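Local coordinates for protein biotin transporter BioY (Lactococcus lactis subsp. cremoris, PDB 4DVE) that binds biotin in the membrane and probably works with an energy-coupling factor (ECF) module that powers its uptake, at residues Ile31-Leu36 / Ile48-Met53; Ile41-Val46 / Leu163-Val168; Val17-Tyr22 / Phe193-Arg198. All coordinates share one frame; numbering follows the deposited sequence.

Contact 1 is the buried one, its centre about 10 Å from that of the chain and beside the bound biotin; contacts 2 and 3 are only partly buried, at opposite sides of the chain's centre. Contacts 1 and 3 draw on the same helix, 13-33, near its end and near its start. Contacts 1 and 2 meet through Ile48 and Ile41, which pack together where the chain between helices 13-33 and 52-80 runs beside the biotin. Their chemistry follows their place: leucine packing with bridging waters in contact 1, apolar groups gathered round a serine in contact 2, and aromatic stacking with a hydroxyl pair in contact 3.

Contact 1: residues Ile31-Leu36 / Ile48-Met53; sequences IILGFL and IILQNM. With BTN (biotin), chain D; BNG (nonyl beta-D-glucopyranoside), chain E.
Leu33 turns its CB toward the 48-53 segment, where it rests on Gln51 CA at 3.8 Å. CG stands anti to the carbonyl carbon (chi1 -66°), and from there the two methyls part company. CD1 lies near the carbonyl oxygens of Leu50 and Gln51, while CD2 meets CD2 of Leu50 at 3.8 Å and the CE methyl of Met53, a selenomethionine, at 4.0 Å. The Met53 side chain crosses that of Leu33 at about a right angle, its bend at chi3 carrying CE over to the leucine. In place of this leucine, an alanine would probably open a gap between Leu50 and Met53, both losing the methyl they share. Here helix 13-33 runs out into a type I turn, Leu33 to Leu36, next to the start of helix 52-80 in the six-helix membrane fold of an S component. Leu36 adds its CD2 against Leu50 CD2 at 4.0 Å. Water 1 donates to Leu33 O (2.9 Å) and accepts from Leu50 N; water 2 donates to Leu36 O and takes a weak bond from the same N-H. One residue earlier, Ile49 N gives biotin O3 a nearly straight hydrogen bond of 3.0 Å (168°), while Lys176 binds Ile49 O.

Contact 2: residues Ile41-Val46 / Leu163-Val168; sequences IGFIPV and LISNLV
Ile44 against Ser165 lies at the middle of a partly buried, mainly apolar contact, in which the loop between helices 13-33 and 52-80 leans on helix 159-165 and the residues that follow. No hydrogen bond crosses. The serine offers its CB, which is touched by two branches of the isoleucine: Ile44 CG2 at 3.7 Å and Ile44 CD1 at 3.9 Å. The first torsion sets CG1 of Ile44 between the backbone N and the carbonyl carbon (chi1 55°), and the chain, extended at chi2 (172°), carries CD1 on to the serine CB. The polar end of Ser165 is occupied within its own helix, where OG is bonded to Thr161 O. Phe43 comes in beside it, its CD1 at 3.9 Å from Ser165 OG and its ring edge turned to Val168, whose CB lies near the ring plane at 4.2 Å from Phe43 CE1. Ile41 CG2 and Val168 CG2 lie 4.1 Å apart. Beyond, Ile44 also packs on Phe169 and Leu151, and Val46 touches biotin. A loop folded against the rest of the protein and lining the substrate pocket, as here, is consistent with the occluding first loop of ECF S components.

Contact 3: residues Val17-Tyr22 / Phe193-Arg198; sequences VKTLTY and FELYFR
Tyr22 and Phe193 form an offset stack, ring centres 4.7 Å apart and planes inclined by 30°. The overlap is partial: Phe193 CE2 lies over one face of the tyrosine ring, displaced toward its rim, 3.6 Å from Tyr22 CD2, and Phe193 CZ comes next, near Tyr22 CE2 and CZ. In both residues chi1 sets CG beside the backbone N, and chi2 then turns the rings into this overlap (-24° in Tyr22, 91° in Phe193). Tyr196 approaches beside them, its side chain crossing that of Tyr22 at about a right angle and its OH 3.7 Å from Tyr22 CD2. A turn of 3-10 helix, 194-196, links Phe193 and Tyr196 and is closed by Tyr196 N to Phe193 O (3.1 Å). Tyr196 points its CB toward helix 13-33 and the Phe193 ring swings round to reach it, so that the end of the chain packs on its first helix, with Leu62 of helix 52-80 also touching Tyr22 and Tyr196. The Tyr196 side chain slides past Thr19 in the opposite direction. Thr19 OG1 sits at the ring edge, in its plane, at hydrogen-bonding distance (2.7 Å) from Tyr196 OH. Turned beside the backbone N, OG1 lies where it bonds Gln15 O one turn back. Thr19 CG2 touches Tyr196 CE1 at 3.9 Å. Within the tail, Leu195 CD1 lies over the centre of the Arg198 guanidinium, 3.5 Å above its plane.

Contact 1: residues Ile31-Leu36 / Ile48-Met53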
loop_
_atom_site.group_PDB
_atom_site.type_symbol
_atom_site.label_atom_id
_atom_site.label_comp_id
_atom_site.label_asym_id
_atom_site.label_seq_id
_atom_site.Cartn_x
_atom_site.Cartn_y
_atom_site.Cartn_z
ATOM N N ILE A 31 -4.431 9.461 0.130
ATOM C CA ILE A 31 -5.142 10.343 1.072
ATOM C C ILE A 31 -6.650 10.352 0.796
ATOM O O ILE A 31 -7.445 10.189 1.722
ATOM C CB ILE A 31 -4.569 11.786 1.058
ATOM C CG1 ILE A 31 -3.128 11.801 1.604
ATOM C CG2 ILE A 31 -5.463 12.734 1.880
ATOM C CD1 ILE A 31 -2.377 13.109 1.403
ATOM N N ILE A 32 -7.043 10.510 -0.466
ATOM C CA ILE A 32 -8.472 10.506 -0.852
ATOM C C ILE A 32 -9.182 9.188 -0.443
ATOM O O ILE A 32 -10.296 9.218 0.052
ATOM C CB ILE A 32 -8.634 10.801 -2.373
ATOM C CG1 ILE A 32 -8.284 12.277 -2.654
ATOM C CG2 ILE A 32 -10.063 10.518 -2.864
ATOM C CD1 ILE A 32 -8.021 12.587 -4.119
ATOM N N LEU A 33 -8.521 8.045 -0.622
ATOM C CA LEU A 33 -9.075 6.759 -0.182
ATOM C C LEU A 33 -9.372 6.716 1.321
ATOM O O LEU A 33 -10.310 6.062 1.760
ATOM C CB LEU A 33 -8.148 5.602 -0.576
ATOM C CG LEU A 33 -7.951 5.310 -2.079
ATOM C CD1 LEU A 33 -6.906 4.205 -2.222
ATOM C CD2 LEU A 33 -9.237 4.945 -2.790
ATOM N N GLY A 34 -8.578 7.430 2.097
ATOM C CA GLY A 34 -8.814 7.587 3.519
ATOM C C GLY A 34 -10.042 8.401 3.911
ATOM O O GLY A 34 -10.398 8.409 5.088
ATOM N N PHE A 35 -10.698 9.064 2.952
ATOM C CA PHE A 35 -11.924 9.840 3.239
ATOM C C PHE A 35 -13.139 8.927 3.431
ATOM O O PHE A 35 -14.163 9.365 3.954
ATOM C CB PHE A 35 -12.266 10.852 2.117
ATOM C CG PHE A 35 -11.238 11.932 1.890
ATOM C CD1 PHE A 35 -10.302 12.273 2.853
ATOM C CD2 PHE A 35 -11.243 12.645 0.691
ATOM C CE1 PHE A 35 -9.382 13.288 2.625
ATOM C CE2 PHE A 35 -10.325 13.661 0.456
ATOM C CZ PHE A 35 -9.391 13.980 1.428
ATOM N N LEU A 36 -13.044 7.682 2.968
ATOM C CA LEU A 36 -14.023 6.651 3.325
ATOM C C LEU A 36 -13.853 6.226 4.776
ATOM O O LEU A 36 -12.769 5.848 5.179
ATOM C CB LEU A 36 -13.844 5.401 2.480
ATOM C CG LEU A 36 -14.707 5.249 1.245
ATOM C CD1 LEU A 36 -13.994 5.925 0.087
ATOM C CD2 LEU A 36 -14.933 3.760 0.971
ATOM N N ILE A 48 -11.870 -2.577 8.729
ATOM C CA ILE A 48 -11.726 -2.763 7.296
ATOM C C ILE A 48 -11.680 -1.348 6.681
ATOM O O ILE A 48 -12.474 -0.454 7.060
ATOM C CB ILE A 48 -12.900 -3.561 6.724
ATOM C CG1 ILE A 48 -12.928 -5.000 7.308
ATOM C CG2 ILE A 48 -12.893 -3.538 5.195
ATOM C CD1 ILE A 48 -14.236 -5.763 7.037
ATOM N N ILE A 49 -10.755 -1.161 5.748
ATOM C CA ILE A 49 -10.529 0.131 5.115
ATOM C C ILE A 49 -10.370 -0.054 3.609
ATOM O O ILE A 49 -10.309 -1.188 3.093
ATOM C CB ILE A 49 -9.248 0.828 5.676
ATOM C CG1 ILE A 49 -7.974 0.024 5.352
ATOM C CG2 ILE A 49 -9.330 1.032 7.198
ATOM C CD1 ILE A 49 -6.683 0.801 5.577
ATOM N N LEU A 50 -10.263 1.061 2.908
ATOM C CA LEU A 50 -9.922 1.042 1.496
ATOM C C LEU A 50 -8.498 1.542 1.229
ATOM O O LEU A 50 -7.928 1.221 0.188
ATOM C CB LEU A 50 -10.936 1.873 0.705
ATOM C CG LEU A 50 -10.851 1.828 -0.823
ATOM C CD1 LEU A 50 -10.909 0.400 -1.382
ATOM C CD2 LEU A 50 -11.942 2.715 -1.446
ATOM N N GLN A 51 -7.912 2.288 2.166
ATOM C CA GLN A 51 -6.689 3.052 1.885
ATOM C C GLN A 51 -5.452 2.197 1.529
ATOM O O GLN A 51 -4.577 2.637 0.766
ATOM C CB GLN A 51 -6.435 4.015 3.064
ATOM C CG GLN A 51 -5.248 4.909 2.955
ATOM C CD GLN A 51 -5.249 6.034 3.993
ATOM O OE1 GLN A 51 -5.359 7.228 3.639
ATOM N NE2 GLN A 51 -5.092 5.676 5.253
ATOM N N ASN A 52 -5.371 0.973 2.075
ATOM C CA ASN A 52 -4.280 0.091 1.732
ATOM C C ASN A 52 -4.214 -0.267 0.237
ATOM O O ASN A 52 -3.155 -0.631 -0.260
ATOM C CB ASN A 52 -4.219 -1.158 2.628
ATOM C CG ASN A 52 -5.436 -2.032 2.511
ATOM O OD1 ASN A 52 -6.558 -1.526 2.452
ATOM N ND2 ASN A 52 -5.228 -3.362 2.502
HETATM N N MSE A 53 -5.310 -0.124 -0.499
HETATM C CA MSE A 53 -5.262 -0.340 -1.950
HETATM C C MSE A 53 -4.287 0.621 -2.648
HETATM O O MSE A 53 -3.576 0.246 -3.616
HETATM C CB MSE A 53 -6.672 -0.184 -2.523
HETATM C CG MSE A 53 -6.663 -0.461 -4.030
HETATM SE SE MSE A 53 -8.498 -0.475 -4.769
HETATM C CE MSE A 53 -8.804 1.464 -4.687
HETATM C C11 BTN D . -4.955 3.106 10.208
HETATM O O11 BTN D . -5.511 3.966 9.487
HETATM O O12 BTN D . -4.789 3.326 11.416
HETATM C C10 BTN D . -4.447 1.776 9.620
HETATM C C9 BTN D . -5.544 0.718 9.479
HETATM C C8 BTN D . -4.954 -0.609 8.948
HETATM C C7 BTN D . -6.064 -1.577 8.508
HETATM C C2 BTN D . -5.522 -2.879 7.946
HETATM S S1 BTN D . -4.673 -2.603 6.381
HETATM C C6 BTN D . -4.784 -4.333 5.981
HETATM C C5 BTN D . -6.123 -4.866 6.549
HETATM N N1 BTN D . -7.178 -4.752 5.575
HETATM C C3 BTN D . -8.126 -3.891 5.933
HETATM O O3 BTN D . -9.135 -3.622 5.280
HETATM N N2 BTN D . -7.800 -3.384 7.135
HETATM C C4 BTN D . -6.582 -3.937 7.673
HETATM C C1 BNG E . 4.514 14.766 -2.565
HETATM C C2 BNG E . 5.131 13.692 -3.454
HETATM C C3 BNG E . 6.643 13.858 -3.543
HETATM C C4 BNG E . 7.016 15.298 -3.876
HETATM C C5 BNG E . 6.287 16.276 -2.962
HETATM C C6 BNG E . 6.601 17.718 -3.344
HETATM C "C1'" BNG E . 2.461 15.685 -1.847
HETATM C "C2'" BNG E . 1.013 15.818 -2.303
HETATM C "C3'" BNG E . 0.093 16.101 -1.121
HETATM C "C4'" BNG E . -1.372 16.005 -1.533
HETATM C "C5'" BNG E . -2.290 16.381 -0.377
HETATM C "C6'" BNG E . -3.743 16.054 -0.706
HETATM C "C7'" BNG E . -4.688 16.697 0.302
HETATM C "C8'" BNG E . -6.108 16.170 0.132
HETATM C "C9'" BNG E . -6.579 16.329 -1.297
HETATM O O1 BNG E . 3.094 14.638 -2.580
HETATM O O2 BNG E . 4.823 12.399 -2.922
HETATM O O3 BNG E . 7.160 12.985 -4.554
HETATM O O4 BNG E . 8.429 15.471 -3.730
HETATM O O5 BNG E . 4.881 16.055 -3.053
HETATM O O6 BNG E . 5.613 18.587 -2.778
HETATM O O HOH W 1 -9.800 4.068 3.777
HETATM O O HOH W 2 -12.465 2.802 4.389
#

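Contact 2: residues Ile41-Val46 / Leu163-Val168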
loop_
_atom_site.group_PDB
_atom_site.type_symbol
_atom_site.label_atom_id
_atom_site.label_comp_id
_atom_site.label_asym_id
_atom_site.label_seq_id
_atom_site.Cartn_x
_atom_site.Cartn_y
_atom_site.Cartn_z
ATOM N N ILE A 41 -14.914 -4.108 12.947
ATOM C CA ILE A 41 -15.305 -5.489 13.082
ATOM C C ILE A 41 -15.338 -5.735 14.602
ATOM O O ILE A 41 -14.968 -4.869 15.413
ATOM C CB ILE A 41 -14.348 -6.440 12.326
ATOM C CG1 ILE A 41 -12.919 -6.300 12.844
ATOM C CG2 ILE A 41 -14.382 -6.161 10.824
ATOM C CD1 ILE A 41 -11.953 -7.276 12.227
ATOM N N GLY A 42 -15.794 -6.886 15.019
ATOM C CA GLY A 42 -16.048 -7.043 16.456
ATOM C C GLY A 42 -14.765 -7.223 17.244
ATOM O O GLY A 42 -14.450 -6.451 18.161
ATOM N N PHE A 43 -14.006 -8.213 16.801
ATOM C CA PHE A 43 -13.095 -8.952 17.656
ATOM C C PHE A 43 -11.696 -8.375 17.810
ATOM O O PHE A 43 -10.980 -8.779 18.730
ATOM C CB PHE A 43 -12.988 -10.408 17.193
ATOM C CG PHE A 43 -13.464 -10.647 15.795
ATOM C CD1 PHE A 43 -12.580 -10.658 14.745
ATOM C CD2 PHE A 43 -14.812 -10.889 15.541
ATOM C CE1 PHE A 43 -13.027 -10.893 13.457
ATOM C CE2 PHE A 43 -15.263 -11.121 14.253
ATOM C CZ PHE A 43 -14.369 -11.122 13.212
ATOM N N ILE A 44 -11.299 -7.466 16.917
ATOM C CA ILE A 44 -10.039 -6.737 17.102
ATOM C C ILE A 44 -10.268 -5.255 16.845
ATOM O O ILE A 44 -11.225 -4.858 16.190
ATOM C CB ILE A 44 -8.891 -7.341 16.250
ATOM C CG1 ILE A 44 -9.287 -7.420 14.764
ATOM C CG2 ILE A 44 -8.511 -8.718 16.807
ATOM C CD1 ILE A 44 -8.154 -7.809 13.829
ATOM N N PRO A 45 -9.416 -4.408 17.408
ATOM C CA PRO A 45 -9.640 -2.989 17.227
ATOM C C PRO A 45 -8.977 -2.432 15.943
ATOM O O PRO A 45 -8.309 -1.411 16.009
ATOM C CB PRO A 45 -9.009 -2.401 18.495
ATOM C CG PRO A 45 -7.863 -3.323 18.785
ATOM C CD PRO A 45 -8.338 -4.690 18.375
ATOM N N VAL A 46 -9.155 -3.122 14.812
ATOM C CA VAL A 46 -8.619 -2.720 13.508
ATOM C C VAL A 46 -9.785 -2.806 12.518
ATOM O O VAL A 46 -10.407 -3.857 12.390
ATOM C CB VAL A 46 -7.459 -3.649 13.050
ATOM C CG1 VAL A 46 -6.945 -3.300 11.650
ATOM C CG2 VAL A 46 -6.338 -3.616 14.064
ATOM N N LEU A 163 -3.752 -13.581 14.483
ATOM C CA LEU A 163 -3.559 -14.108 13.143
ATOM C C LEU A 163 -4.871 -14.600 12.523
ATOM O O LEU A 163 -5.177 -14.296 11.360
ATOM C CB LEU A 163 -2.530 -15.244 13.153
ATOM C CG LEU A 163 -1.092 -14.796 13.387
ATOM C CD1 LEU A 163 -0.238 -16.031 13.752
ATOM C CD2 LEU A 163 -0.562 -14.083 12.143
ATOM N N ILE A 164 -5.645 -15.339 13.300
ATOM C CA ILE A 164 -6.945 -15.834 12.843
ATOM C C ILE A 164 -7.966 -14.712 12.589
ATOM O O ILE A 164 -8.695 -14.741 11.580
ATOM C CB ILE A 164 -7.532 -16.859 13.833
ATOM C CG1 ILE A 164 -6.720 -18.151 13.789
ATOM C CG2 ILE A 164 -8.984 -17.158 13.488
ATOM C CD1 ILE A 164 -7.138 -19.159 14.862
ATOM N N SER A 165 -7.995 -13.725 13.480
ATOM C CA SER A 165 -8.885 -12.569 13.344
ATOM C C SER A 165 -8.584 -11.776 12.061
ATOM O O SER A 165 -9.493 -11.203 11.439
ATOM C CB SER A 165 -8.762 -11.637 14.559
ATOM O OG SER A 165 -9.174 -12.292 15.738
ATOM N N ASN A 166 -7.322 -11.773 11.661
ATOM C CA ASN A 166 -6.919 -11.086 10.446
ATOM C C ASN A 166 -7.419 -11.708 9.147
ATOM O O ASN A 166 -7.371 -11.071 8.109
ATOM C CB ASN A 166 -5.409 -10.889 10.410
ATOM C CG ASN A 166 -5.007 -9.603 11.112
ATOM O OD1 ASN A 166 -5.032 -9.495 12.365
ATOM N ND2 ASN A 166 -4.742 -8.601 10.330
ATOM N N LEU A 167 -7.935 -12.932 9.215
ATOM C CA LEU A 167 -8.578 -13.552 8.068
ATOM C C LEU A 167 -9.785 -12.746 7.581
ATOM O O LEU A 167 -10.086 -12.744 6.379
ATOM C CB LEU A 167 -8.990 -14.987 8.406
ATOM C CG LEU A 167 -7.822 -15.980 8.593
ATOM C CD1 LEU A 167 -8.293 -17.352 9.126
ATOM C CD2 LEU A 167 -7.046 -16.123 7.292
ATOM N N VAL A 168 -10.434 -12.028 8.495
ATOM C CA VAL A 168 -11.504 -11.086 8.159
ATOM C C VAL A 168 -11.110 -10.067 7.077
ATOM O O VAL A 168 -11.990 -9.609 6.353
ATOM C CB VAL A 168 -12.033 -10.306 9.404
ATOM C CG1 VAL A 168 -11.125 -9.122 9.784
ATOM C CG2 VAL A 168 -13.442 -9.818 9.182
#

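Contact 3: residues Val17-Tyr22 / Phe193-Arg198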
loop_
_atom_site.group_PDB
_atom_site.type_symbol
_atom_site.label_atom_id
_atom_site.label_comp_id
_atom_site.label_asym_id
_atom_site.label_seq_id
_atom_site.Cartn_x
_atom_site.Cartn_y
_atom_site.Cartn_z
ATOM N N VAL A 17 9.510 16.386 -14.127
ATOM C CA VAL A 17 8.217 17.049 -13.898
ATOM C C VAL A 17 7.082 16.026 -13.912
ATOM O O VAL A 17 6.171 16.079 -13.068
ATOM C CB VAL A 17 7.927 18.168 -14.932
ATOM C CG1 VAL A 17 6.465 18.600 -14.882
ATOM C CG2 VAL A 17 8.836 19.373 -14.695
ATOM N N LYS A 18 7.143 15.096 -14.856
ATOM C CA LYS A 18 6.199 13.966 -14.889
ATOM C C LYS A 18 6.221 13.122 -13.630
ATOM O O LYS A 18 5.172 12.767 -13.097
ATOM C CB LYS A 18 6.472 13.035 -16.073
ATOM C CG LYS A 18 5.411 13.095 -17.158
ATOM C CD LYS A 18 5.907 13.701 -18.458
ATOM C CE LYS A 18 6.826 12.749 -19.214
ATOM N NZ LYS A 18 7.201 13.251 -20.576
ATOM N N THR A 19 7.424 12.809 -13.166
ATOM C CA THR A 19 7.629 11.994 -11.983
ATOM C C THR A 19 7.097 12.711 -10.720
ATOM O O THR A 19 6.422 12.111 -9.901
ATOM C CB THR A 19 9.128 11.626 -11.832
ATOM O OG1 THR A 19 9.580 10.981 -13.033
ATOM C CG2 THR A 19 9.343 10.687 -10.621
ATOM N N LEU A 20 7.356 14.006 -10.616
ATOM C CA LEU A 20 6.786 14.822 -9.557
ATOM C C LEU A 20 5.261 14.802 -9.576
ATOM O O LEU A 20 4.622 14.551 -8.542
ATOM C CB LEU A 20 7.300 16.253 -9.660
ATOM C CG LEU A 20 6.721 17.243 -8.638
ATOM C CD1 LEU A 20 7.141 16.820 -7.232
ATOM C CD2 LEU A 20 7.146 18.676 -8.918
ATOM N N THR A 21 4.688 15.036 -10.754
ATOM C CA THR A 21 3.232 15.025 -10.945
ATOM C C THR A 21 2.587 13.704 -10.531
ATOM O O THR A 21 1.658 13.688 -9.716
ATOM C CB THR A 21 2.874 15.354 -12.420
ATOM O OG1 THR A 21 3.341 16.664 -12.713
ATOM C CG2 THR A 21 1.350 15.283 -12.693
ATOM N N TYR A 22 3.113 12.605 -11.065
ATOM C CA TYR A 22 2.629 11.256 -10.740
ATOM C C TYR A 22 2.811 10.871 -9.277
ATOM O O TYR A 22 1.926 10.257 -8.661
ATOM C CB TYR A 22 3.368 10.217 -11.583
ATOM C CG TYR A 22 3.152 10.260 -13.084
ATOM C CD1 TYR A 22 2.011 10.829 -13.660
ATOM C CD2 TYR A 22 4.082 9.654 -13.927
ATOM C CE1 TYR A 22 1.825 10.816 -15.049
ATOM C CE2 TYR A 22 3.897 9.605 -15.292
ATOM C CZ TYR A 22 2.772 10.184 -15.855
ATOM O OH TYR A 22 2.650 10.126 -17.226
ATOM N N PHE A 193 4.885 4.620 -18.062
ATOM C CA PHE A 193 5.442 4.316 -16.737
ATOM C C PHE A 193 6.667 3.439 -16.850
ATOM O O PHE A 193 7.251 3.023 -15.851
ATOM C CB PHE A 193 4.350 3.686 -15.896
ATOM C CG PHE A 193 3.289 4.663 -15.531
ATOM C CD1 PHE A 193 2.169 4.827 -16.332
ATOM C CD2 PHE A 193 3.458 5.489 -14.450
ATOM C CE1 PHE A 193 1.202 5.759 -16.002
ATOM C CE2 PHE A 193 2.500 6.426 -14.113
ATOM C CZ PHE A 193 1.369 6.566 -14.898
ATOM N N GLU A 194 7.062 3.215 -18.098
ATOM C CA GLU A 194 8.168 2.360 -18.478
ATOM C C GLU A 194 9.497 2.830 -17.867
ATOM O O GLU A 194 10.347 2.004 -17.505
ATOM C CB GLU A 194 8.204 2.326 -20.022
ATOM C CG GLU A 194 9.544 2.142 -20.688
ATOM C CD GLU A 194 10.476 3.330 -20.593
ATOM O OE1 GLU A 194 10.066 4.494 -20.800
ATOM O OE2 GLU A 194 11.667 3.072 -20.315
ATOM N N LEU A 195 9.654 4.149 -17.722
ATOM C CA LEU A 195 10.848 4.752 -17.126
ATOM C C LEU A 195 11.147 4.123 -15.751
ATOM O O LEU A 195 12.313 3.894 -15.417
ATOM C CB LEU A 195 10.650 6.274 -16.946
ATOM C CG LEU A 195 11.780 7.162 -16.384
ATOM C CD1 LEU A 195 13.060 7.017 -17.200
ATOM C CD2 LEU A 195 11.367 8.646 -16.280
ATOM N N TYR A 196 10.099 3.850 -14.968
ATOM C CA TYR A 196 10.279 3.412 -13.573
ATOM C C TYR A 196 10.677 1.945 -13.424
ATOM O O TYR A 196 11.007 1.513 -12.318
ATOM C CB TYR A 196 9.024 3.760 -12.735
ATOM C CG TYR A 196 8.650 5.207 -12.952
ATOM C CD1 TYR A 196 9.535 6.231 -12.626
ATOM C CD2 TYR A 196 7.490 5.549 -13.639
ATOM C CE1 TYR A 196 9.239 7.562 -12.926
ATOM C CE2 TYR A 196 7.193 6.875 -13.953
ATOM C CZ TYR A 196 8.058 7.885 -13.584
ATOM O OH TYR A 196 7.747 9.212 -13.897
ATOM N N PHE A 197 10.605 1.177 -14.511
ATOM C CA PHE A 197 10.905 -0.259 -14.477
ATOM C C PHE A 197 12.086 -0.644 -15.355
ATOM O O PHE A 197 12.324 -1.821 -15.593
ATOM C CB PHE A 197 9.651 -1.060 -14.861
ATOM C CG PHE A 197 8.535 -0.837 -13.918
ATOM C CD1 PHE A 197 8.522 -1.501 -12.693
ATOM C CD2 PHE A 197 7.568 0.117 -14.171
ATOM C CE1 PHE A 197 7.533 -1.260 -11.774
ATOM C CE2 PHE A 197 6.561 0.355 -13.245
ATOM C CZ PHE A 197 6.549 -0.346 -12.046
ATOM N N ARG A 198 12.844 0.341 -15.821
ATOM C CA ARG A 198 14.132 0.048 -16.455
ATOM C C ARG A 198 15.110 -0.481 -15.409
ATOM O O ARG A 198 15.995 -1.261 -15.769
ATOM C CB ARG A 198 14.729 1.295 -17.102
ATOM C CG ARG A 198 13.907 1.882 -18.222
ATOM C CD ARG A 198 14.646 3.096 -18.792
ATOM N NE ARG A 198 13.766 3.972 -19.545
ATOM C CZ ARG A 198 14.121 5.155 -20.055
ATOM N NH1 ARG A 198 15.359 5.635 -19.888
ATOM N NH2 ARG A 198 13.214 5.863 -20.710
#